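Local coordinates for DUF1116 domain-containing protein (Enterococcus faecalis, PDB 3CLQ), which has no established function but resembles the oxamate carbamoyltransferase subunit AllG and may take part in carbamoyl transfer, at residues G68-F72 against E73-K77; E172-L176 against R177-S181; G239-K242 against C243-A247. One frame throughout, in Å; residues are numbered along the deposited sequence.

Interaction 1 of 3, residues G68-F72 against E73-K77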
ATOM      1  N   GLY B  68       4.671  34.165   5.398  1.00 50.68           N
ATOM      2  CA  GLY B  68       4.884  33.247   6.499  1.00 50.41           C
ATOM      3  C   GLY B  68       6.348  32.893   6.454  1.00 50.56           C
ATOM      4  O   GLY B  68       7.030  32.872   7.475  1.00 50.70           O
ATOM      5  N   ALA B  69       6.833  32.653   5.243  1.00 50.72           N
ATOM      6  CA  ALA B  69       8.206  32.237   5.035  1.00 50.86           C
ATOM      7  C   ALA B  69       9.138  33.290   5.585  1.00 50.68           C
ATOM      8  O   ALA B  69      10.044  32.986   6.372  1.00 50.85           O
ATOM      9  CB  ALA B  69       8.476  32.030   3.557  1.00 51.04           C
ATOM     10  N   LEU B  70       8.910  34.527   5.169  1.00 49.79           N
ATOM     11  CA  LEU B  70       9.764  35.617   5.581  1.00 49.51           C
ATOM     12  C   LEU B  70       9.827  35.730   7.098  1.00 49.45           C
ATOM     13  O   LEU B  70      10.904  35.923   7.670  1.00 49.50           O
ATOM     14  CB  LEU B  70       9.304  36.921   4.931  1.00 49.83           C
ATOM     15  CG  LEU B  70      10.114  37.463   3.733  1.00 49.77           C
ATOM     16  CD1 LEU B  70      11.214  36.530   3.227  1.00 49.60           C
ATOM     17  CD2 LEU B  70       9.207  37.888   2.592  1.00 50.02           C
ATOM     18  N   VAL B  71       8.682  35.583   7.758  1.00 49.70           N
ATOM     19  CA  VAL B  71       8.676  35.638   9.212  1.00 50.77           C
ATOM     20  C   VAL B  71       9.535  34.524   9.787  1.00 50.97           C
ATOM     21  O   VAL B  71      10.297  34.740  10.721  1.00 51.15           O
ATOM     22  CB  VAL B  71       7.248  35.597   9.803  1.00 51.23           C
ATOM     23  CG1 VAL B  71       7.300  35.419  11.337  1.00 51.41           C
ATOM     24  CG2 VAL B  71       6.499  36.886   9.448  1.00 51.79           C
ATOM     25  N   PHE B  72       9.413  33.331   9.214  1.00 51.79           N
ATOM     26  CA  PHE B  72      10.210  32.186   9.644  1.00 51.86           C
ATOM     27  C   PHE B  72      11.720  32.411   9.432  1.00 52.04           C
ATOM     28  O   PHE B  72      12.516  32.271  10.369  1.00 51.12           O
ATOM     29  CB  PHE B  72       9.703  30.923   8.950  1.00 51.81           C
ATOM     30  CG  PHE B  72      10.713  29.814   8.866  1.00 51.81           C
ATOM     31  CD1 PHE B  72      10.866  28.920   9.917  1.00 51.84           C
ATOM     32  CD2 PHE B  72      11.484  29.646   7.718  1.00 51.28           C
ATOM     33  CE1 PHE B  72      11.779  27.891   9.833  1.00 51.53           C
ATOM     34  CE2 PHE B  72      12.403  28.631   7.634  1.00 51.18           C
ATOM     35  CZ  PHE B  72      12.551  27.747   8.695  1.00 51.36           C
ATOM     36  N   GLU B  73      12.102  32.776   8.210  1.00 52.79           N
ATOM     37  CA  GLU B  73      13.496  33.097   7.910  1.00 53.93           C
ATOM     38  C   GLU B  73      14.025  34.196   8.820  1.00 54.08           C
ATOM     39  O   GLU B  73      15.222  34.253   9.100  1.00 53.92           O
ATOM     40  CB  GLU B  73      13.669  33.497   6.448  1.00 54.49           C
ATOM     41  CG  GLU B  73      13.543  32.332   5.486  1.00 55.38           C
ATOM     42  CD  GLU B  73      14.610  31.257   5.702  1.00 56.32           C
ATOM     43  OE1 GLU B  73      15.765  31.614   6.038  1.00 56.83           O
ATOM     44  OE2 GLU B  73      14.297  30.053   5.522  1.00 56.53           O
ATOM     45  N   GLY B  74      13.115  35.050   9.288  1.00 54.36           N
ATOM     46  CA  GLY B  74      13.436  36.082  10.261  1.00 54.21           C
ATOM     47  C   GLY B  74      13.751  37.381   9.565  1.00 54.46           C
ATOM     48  O   GLY B  74      14.501  38.211  10.087  1.00 54.79           O
ATOM     49  N   LEU B  75      13.176  37.559   8.380  1.00 54.42           N
ATOM     50  CA  LEU B  75      13.427  38.761   7.585  1.00 54.79           C
ATOM     51  C   LEU B  75      12.346  39.844   7.780  1.00 54.47           C
ATOM     52  O   LEU B  75      12.499  40.975   7.324  1.00 53.96           O
ATOM     53  CB  LEU B  75      13.625  38.403   6.103  1.00 55.07           C
ATOM     54  CG  LEU B  75      14.773  37.422   5.811  1.00 55.47           C
ATOM     55  CD1 LEU B  75      14.876  37.093   4.324  1.00 55.66           C
ATOM     56  CD2 LEU B  75      16.101  37.957   6.323  1.00 55.43           C
ATOM     57  N   ALA B  76      11.265  39.492   8.471  1.00 54.33           N
ATOM     58  CA  ALA B  76      10.283  40.486   8.902  1.00 53.48           C
ATOM     59  C   ALA B  76       9.632  40.074  10.215  1.00 53.21           C
ATOM     60  O   ALA B  76       9.415  38.885  10.478  1.00 53.98           O
ATOM     61  CB  ALA B  76       9.236  40.714   7.831  1.00 53.53           C
ATOM     62  N   LYS B  77       9.315  41.079  11.023  1.00 52.61           N
ATOM     63  CA  LYS B  77       8.778  40.898  12.362  1.00 51.94           C
ATOM     64  C   LYS B  77       7.382  40.285  12.350  1.00 51.24           C
ATOM     65  O   LYS B  77       6.984  39.647  13.314  1.00 51.25           O
ATOM     66  CB  LYS B  77       8.715  42.254  13.096  1.00 51.82           C
ATOM     67  CG  LYS B  77       9.850  43.219  12.771  1.00 51.65           C
ATOM     68  CD  LYS B  77       9.564  44.604  13.383  1.00 51.94           C
ATOM     69  CE  LYS B  77      10.559  45.658  12.873  1.00 51.64           C
ATOM     70  NZ  LYS B  77      10.147  47.040  13.300  1.00 52.02           N
TER
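Phe72 and Glu73 make the close-packed side of this turn at the end of helix 60-73. The phenyl ring is swung beside its own carbonyl carbon (chi1 157°), and the Glu73 chain folds at chi2 (-62°), which brings the carboxylate to the ring's edge: OE2 lies 3.2 Å from Phe72 CE2, close to the ring plane, with ring and carboxylate planes nearly perpendicular. Ala69 O also sits at that ring's edge, in its plane, and accepts a nearly straight bond from Glu73 N (2.8 Å). Glu73 OE1 is hydrogen-bonded to Asn112 ND2, which fixes the carboxylate beside the ring, while Leu152, Ile153 and Arg156 of helix 146-168 pack on Phe72. Round the axis the packing thins. Leu70 is buried and touches Ile91, but it meets Leu75 chiefly through CD1, 3.9 Å from Leu75 CD1, and Leu75 is itself partly exposed. Val71 turns its CG2 to Ala76 O at 3.7 Å, and Val71 CA makes a nearly linear C-H...O contact with the same oxygen. Ala76 is then buried against helix 79-87, whereas Gly74 lies out at the solvent. There the chain leaves the helix with positive phi (94°), and Leu70 O takes two donors from opposite faces of its carbonyl plane: Gly74 N at 2.9 Å, rather bent, and Leu75 N at 2.9 Å, straighter. The bond from Leu75 N back to Leu70 O, with Gly74 as the C-prime residue, is the signature of a Schellman motif, here closing helix 60-73 ahead of helix 79-87.

Interaction 2 of 3, residues E172-L176 against R177-S181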
ATOM      1  N   GLU B 172      23.500   3.625   0.792  1.00 62.59           N
ATOM      2  CA  GLU B 172      22.979   3.148  -0.484  1.00 63.34           C
ATOM      3  C   GLU B 172      21.853   4.044  -1.009  1.00 62.26           C
ATOM      4  O   GLU B 172      21.508   4.000  -2.192  1.00 62.22           O
ATOM      5  CB  GLU B 172      22.423   1.738  -0.309  1.00 65.03           C
ATOM      6  CG  GLU B 172      21.222   1.670   0.684  1.00 67.58           C
ATOM      7  CD  GLU B 172      21.633   1.361   2.154  1.00 69.30           C
ATOM      8  OE1 GLU B 172      22.568   2.033   2.708  1.00 69.88           O
ATOM      9  OE2 GLU B 172      21.001   0.440   2.749  1.00 68.83           O
ATOM     10  N   GLY B 173      21.266   4.835  -0.117  1.00 60.76           N
ATOM     11  CA  GLY B 173      20.104   5.620  -0.444  1.00 59.13           C
ATOM     12  C   GLY B 173      18.844   4.779  -0.569  1.00 58.83           C
ATOM     13  O   GLY B 173      18.889   3.551  -0.576  1.00 58.62           O
ATOM     14  N   ILE B 174      17.713   5.466  -0.663  1.00 58.61           N
ATOM     15  CA  ILE B 174      16.436   4.850  -0.927  1.00 58.53           C
ATOM     16  C   ILE B 174      16.094   5.035  -2.422  1.00 59.60           C
ATOM     17  O   ILE B 174      16.178   6.154  -2.985  1.00 59.62           O
ATOM     18  CB  ILE B 174      15.365   5.470  -0.012  1.00 58.80           C
ATOM     19  CG1 ILE B 174      15.750   5.227   1.451  1.00 59.48           C
ATOM     20  CG2 ILE B 174      13.973   4.948  -0.330  1.00 57.88           C
ATOM     21  CD1 ILE B 174      14.651   5.511   2.434  1.00 60.04           C
ATOM     22  N   ASP B 175      15.745   3.919  -3.068  1.00 59.29           N
ATOM     23  CA  ASP B 175      15.427   3.909  -4.494  1.00 58.11           C
ATOM     24  C   ASP B 175      13.995   4.331  -4.742  1.00 56.45           C
ATOM     25  O   ASP B 175      13.048   3.640  -4.389  1.00 57.28           O
ATOM     26  CB  ASP B 175      15.685   2.525  -5.091  1.00 58.64           C
ATOM     27  CG  ASP B 175      15.336   2.448  -6.565  1.00 59.71           C
ATOM     28  OD1 ASP B 175      14.800   3.432  -7.146  1.00 59.56           O
ATOM     29  OD2 ASP B 175      15.615   1.377  -7.144  1.00 61.29           O
ATOM     30  N   LEU B 176      13.834   5.469  -5.378  1.00 55.08           N
ATOM     31  CA  LEU B 176      12.529   6.040  -5.458  1.00 54.08           C
ATOM     32  C   LEU B 176      11.723   5.449  -6.612  1.00 54.91           C
ATOM     33  O   LEU B 176      10.519   5.242  -6.498  1.00 54.67           O
ATOM     34  CB  LEU B 176      12.670   7.535  -5.572  1.00 53.03           C
ATOM     35  CG  LEU B 176      12.455   8.410  -4.333  1.00 52.50           C
ATOM     36  CD1 LEU B 176      12.604   7.691  -2.997  1.00 50.43           C
ATOM     37  CD2 LEU B 176      13.355   9.652  -4.402  1.00 51.26           C
ATOM     38  N   ARG B 177      12.374   5.152  -7.727  1.00 56.11           N
ATOM     39  CA  ARG B 177      11.620   4.587  -8.831  1.00 56.41           C
ATOM     40  C   ARG B 177      11.097   3.214  -8.461  1.00 55.82           C
ATOM     41  O   ARG B 177      10.019   2.836  -8.865  1.00 55.92           O
ATOM     42  CB  ARG B 177      12.429   4.517 -10.118  1.00 56.83           C
ATOM     43  CG  ARG B 177      11.565   4.225 -11.321  1.00 57.15           C
ATOM     44  CD  ARG B 177      12.409   3.968 -12.543  1.00 58.43           C
ATOM     45  NE  ARG B 177      13.157   2.718 -12.422  1.00 59.74           N
ATOM     46  CZ  ARG B 177      14.091   2.317 -13.280  1.00 60.25           C
ATOM     47  NH1 ARG B 177      14.404   3.055 -14.339  1.00 60.47           N
ATOM     48  NH2 ARG B 177      14.709   1.167 -13.085  1.00 60.67           N
ATOM     49  N   LEU B 178      11.854   2.469  -7.687  1.00 55.57           N
ATOM     50  CA  LEU B 178      11.329   1.209  -7.195  1.00 56.19           C
ATOM     51  C   LEU B 178      10.101   1.443  -6.307  1.00 57.02           C
ATOM     52  O   LEU B 178       9.065   0.803  -6.494  1.00 57.18           O
ATOM     53  CB  LEU B 178      12.397   0.426  -6.431  1.00 55.52           C
ATOM     54  CG  LEU B 178      11.953  -0.921  -5.831  1.00 56.08           C
ATOM     55  CD1 LEU B 178      11.545  -1.948  -6.890  1.00 55.44           C
ATOM     56  CD2 LEU B 178      13.043  -1.479  -4.917  1.00 55.08           C
HETATM   57  N   MSE B 179      10.208   2.355  -5.347  1.00 56.76           N
HETATM   58  CA  MSE B 179       9.129   2.518  -4.382  1.00 58.26           C
HETATM   59  C   MSE B 179       7.869   3.017  -5.080  1.00 56.26           C
HETATM   60  O   MSE B 179       6.755   2.603  -4.783  1.00 56.86           O
HETATM   61  CB  MSE B 179       9.546   3.447  -3.250  1.00 58.07           C
HETATM   62  CG  MSE B 179       8.616   3.407  -2.063  1.00 59.88           C
HETATM   63 SE   MSE B 179       9.361   4.330  -0.480  0.70 64.58          SE
HETATM   64  CE  MSE B 179      10.594   2.935   0.156  1.00 60.53           C
ATOM     65  N   LEU B 180       8.067   3.864  -6.053  1.00 55.31           N
ATOM     66  CA  LEU B 180       6.987   4.392  -6.816  1.00 53.90           C
ATOM     67  C   LEU B 180       6.418   3.271  -7.631  1.00 53.09           C
ATOM     68  O   LEU B 180       5.251   3.093  -7.692  1.00 53.15           O
ATOM     69  CB  LEU B 180       7.527   5.488  -7.692  1.00 54.40           C
ATOM     70  CG  LEU B 180       6.530   6.146  -8.592  1.00 55.94           C
ATOM     71  CD1 LEU B 180       6.803   7.564  -8.636  1.00 56.66           C
ATOM     72  CD2 LEU B 180       6.625   5.577  -9.923  1.00 56.50           C
ATOM     73  N   SER B 181       7.283   2.510  -8.252  1.00 53.65           N
ATOM     74  CA  SER B 181       6.939   1.209  -8.827  1.00 54.28           C
ATOM     75  C   SER B 181       5.878   0.475  -8.013  1.00 53.50           C
ATOM     76  O   SER B 181       4.860   0.071  -8.545  1.00 52.66           O
ATOM     77  CB  SER B 181       8.196   0.335  -8.832  1.00 55.10           C
ATOM     78  OG  SER B 181       8.420  -0.269 -10.095  1.00 57.62           O
TER
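Arg177 begins the helical segment with its backbone N 3.0 Å from Asp175 OD1, while its charged end does not touch the aspartate: Arg177 NE is 5.6 Å from Asp175 OD1, and NH1 makes a weak hydrogen bond to Ile22 O. Leu178 follows, and its N-H points almost straight at Asp175 OD1 (3.1 Å, 174°), meeting the oxygen from well above the carboxylate plane. Asp175 is thus the N-cap of helix 176-183, the short helix that leaves edge strand 174-175 of the antiparallel sheet. With CG anti to the backbone N (chi1 178°), the carboxylate folds back over the first turn, and OD2 rests 3.4 Å from Leu178 CB, the two side chains crossing at about a right angle. At the N-terminal end of the helix the carboxylate would probably be stabilised by the helix dipole; Lys25 adds a long, weak ion pair at OD2. Met179, a selenomethionine, has its backbone N bonded to Asp175 O (3.3 Å) and bends at chi3 (-79°), so that CE reaches Ile174 CG2 at 4.0 Å. Both of these side chains pack on Ala204 of helix 195-210. Leu180 N gives a 2.8 Å bond to Leu176 O, the next along the helix, and its buried side chain, like those of Leu176 and Met179, touches Trp237.

Interaction 3 of 3, residues G239-K242 against C243-A247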
ATOM      1  N   GLY B 239       9.764  15.071  -6.572  1.00 56.03           N
ATOM      2  CA  GLY B 239      11.212  15.201  -6.638  1.00 55.68           C
ATOM      3  C   GLY B 239      11.801  14.118  -7.509  1.00 55.13           C
ATOM      4  O   GLY B 239      12.739  14.375  -8.279  1.00 53.89           O
ATOM      5  N   ALA B 240      11.239  12.913  -7.375  1.00 53.93           N
ATOM      6  CA  ALA B 240      11.594  11.795  -8.211  1.00 53.68           C
ATOM      7  C   ALA B 240      11.373  12.159  -9.659  1.00 53.58           C
ATOM      8  O   ALA B 240      12.300  12.083 -10.469  1.00 53.64           O
ATOM      9  CB  ALA B 240      10.745  10.614  -7.862  1.00 55.08           C
ATOM     10  N   ALA B 241      10.143  12.557  -9.978  1.00 52.59           N
ATOM     11  CA  ALA B 241       9.795  12.928 -11.355  1.00 53.13           C
ATOM     12  C   ALA B 241      10.683  14.063 -11.905  1.00 53.73           C
ATOM     13  O   ALA B 241      11.128  14.028 -13.062  1.00 52.34           O
ATOM     14  CB  ALA B 241       8.321  13.291 -11.461  1.00 50.30           C
ATOM     15  N   LYS B 242      10.930  15.065 -11.067  1.00 54.68           N
ATOM     16  CA  LYS B 242      11.748  16.190 -11.476  1.00 56.23           C
ATOM     17  C   LYS B 242      13.139  15.703 -11.841  1.00 57.21           C
ATOM     18  O   LYS B 242      13.747  16.141 -12.832  1.00 57.44           O
ATOM     19  CB  LYS B 242      11.840  17.200 -10.350  1.00 56.04           C
ATOM     20  CG  LYS B 242      12.890  18.263 -10.578  1.00 57.10           C
ATOM     21  CD  LYS B 242      12.641  19.064 -11.839  1.00 56.11           C
ATOM     22  CE  LYS B 242      13.296  20.419 -11.737  1.00 56.44           C
ATOM     23  NZ  LYS B 242      13.413  21.081 -13.090  1.00 57.25           N
ATOM     24  N   CYS B 243      13.635  14.786 -11.023  1.00 58.55           N
ATOM     25  CA  CYS B 243      14.937  14.199 -11.241  1.00 58.06           C
ATOM     26  C   CYS B 243      15.002  13.426 -12.564  1.00 57.15           C
ATOM     27  O   CYS B 243      15.942  13.609 -13.326  1.00 57.60           O
ATOM     28  CB  CYS B 243      15.300  13.315 -10.064  1.00 59.16           C
ATOM     29  SG  CYS B 243      16.856  12.422 -10.247  1.00 61.49           S
ATOM     30  N   ALA B 244      14.013  12.582 -12.842  1.00 55.25           N
ATOM     31  CA  ALA B 244      13.949  11.886 -14.129  1.00 54.05           C
ATOM     32  C   ALA B 244      13.743  12.842 -15.318  1.00 53.85           C
ATOM     33  O   ALA B 244      14.535  12.866 -16.263  1.00 53.77           O
ATOM     34  CB  ALA B 244      12.856  10.848 -14.101  1.00 54.18           C
ATOM     35  N   LEU B 245      12.679  13.637 -15.268  1.00 53.53           N
ATOM     36  CA  LEU B 245      12.413  14.624 -16.305  1.00 53.36           C
ATOM     37  C   LEU B 245      13.619  15.515 -16.702  1.00 54.15           C
ATOM     38  O   LEU B 245      13.944  15.645 -17.889  1.00 52.80           O
ATOM     39  CB  LEU B 245      11.226  15.479 -15.917  1.00 52.66           C
ATOM     40  CG  LEU B 245       9.852  15.045 -16.441  1.00 52.30           C
ATOM     41  CD1 LEU B 245      10.015  13.966 -17.482  1.00 51.39           C
ATOM     42  CD2 LEU B 245       8.930  14.598 -15.337  1.00 52.60           C
ATOM     43  N   ASP B 246      14.298  16.106 -15.725  1.00 55.87           N
ATOM     44  CA  ASP B 246      15.475  16.939 -16.034  1.00 57.77           C
ATOM     45  C   ASP B 246      16.553  16.228 -16.842  1.00 57.35           C
ATOM     46  O   ASP B 246      17.322  16.878 -17.574  1.00 56.44           O
ATOM     47  CB  ASP B 246      16.118  17.474 -14.766  1.00 59.84           C
ATOM     48  CG  ASP B 246      15.317  18.569 -14.132  1.00 61.73           C
ATOM     49  OD1 ASP B 246      14.213  18.903 -14.644  1.00 62.76           O
ATOM     50  OD2 ASP B 246      15.807  19.102 -13.116  1.00 63.20           O
ATOM     51  N   ALA B 247      16.620  14.900 -16.713  1.00 56.20           N
ATOM     52  CA  ALA B 247      17.636  14.165 -17.453  1.00 55.79           C
ATOM     53  C   ALA B 247      17.210  13.976 -18.890  1.00 55.46           C
ATOM     54  O   ALA B 247      18.031  13.671 -19.747  1.00 55.62           O
ATOM     55  CB  ALA B 247      17.941  12.847 -16.809  1.00 55.64           C
TER
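The carboxylate of Asp246 has the carbonyl oxygen of Lys242 below one face, Asp246 CG lying 3.2 Å from Lys242 O, while both carboxylate oxygens front the ammonium group of Lys242. This is an i to i+4 salt bridge on helix 234-247, spanning one turn. Lys242 NZ stands 2.8 Å from Asp246 OD1, with a weaker bond to OD2, though the placing of NZ is less sure. The lysine gets there by bending at chi2 (60°), which carries its otherwise extended chain along the helix, and CD passes on the same side of the carboxylate as Lys242 O. Arg270 lies near as well, in a long, weak ion pair with Asp246 OD1, though it also comes close to the like-charged Lys242; Asn125 touches the aspartate. Beneath the side chains run regular i to i+4 backbone bonds, from Cys243 N to Gly239 O through Asp246 N to Lys242 O. On another flank of the helix Ala241 and Leu245 join, and both pack on Tyr313 of helix 309-313. Cys243 packs on Ile118, Asn120 and Ala127, joining the helix to strands 114-120 and 126-130. Leu245 N makes the shortest of the backbone bonds, 2.7 Å to Ala241 O, and Leu245 CD2 curls back to within 4.1 Å of Ala241 CB.

How the interactions relate
Interactions 2 and 3 are neighbours, their centres 13 Å apart, and they touch where Leu176 CB lies 4.3 Å from Ala240 CB. The short helix 176-183 thus packs against helix 234-247. Both contacts belong to the AllG-like part of the chain, and both adjoin the same antiparallel sheet, 172-176 supplying its edge strand. Interaction 1 is remote, its nearest atoms about 22 Å from interaction 2 and about 19 Å from interaction 3. A bound PEG molecule, probably from crystallisation, lies about 5 Å from the Leu178 side chain in interaction 2.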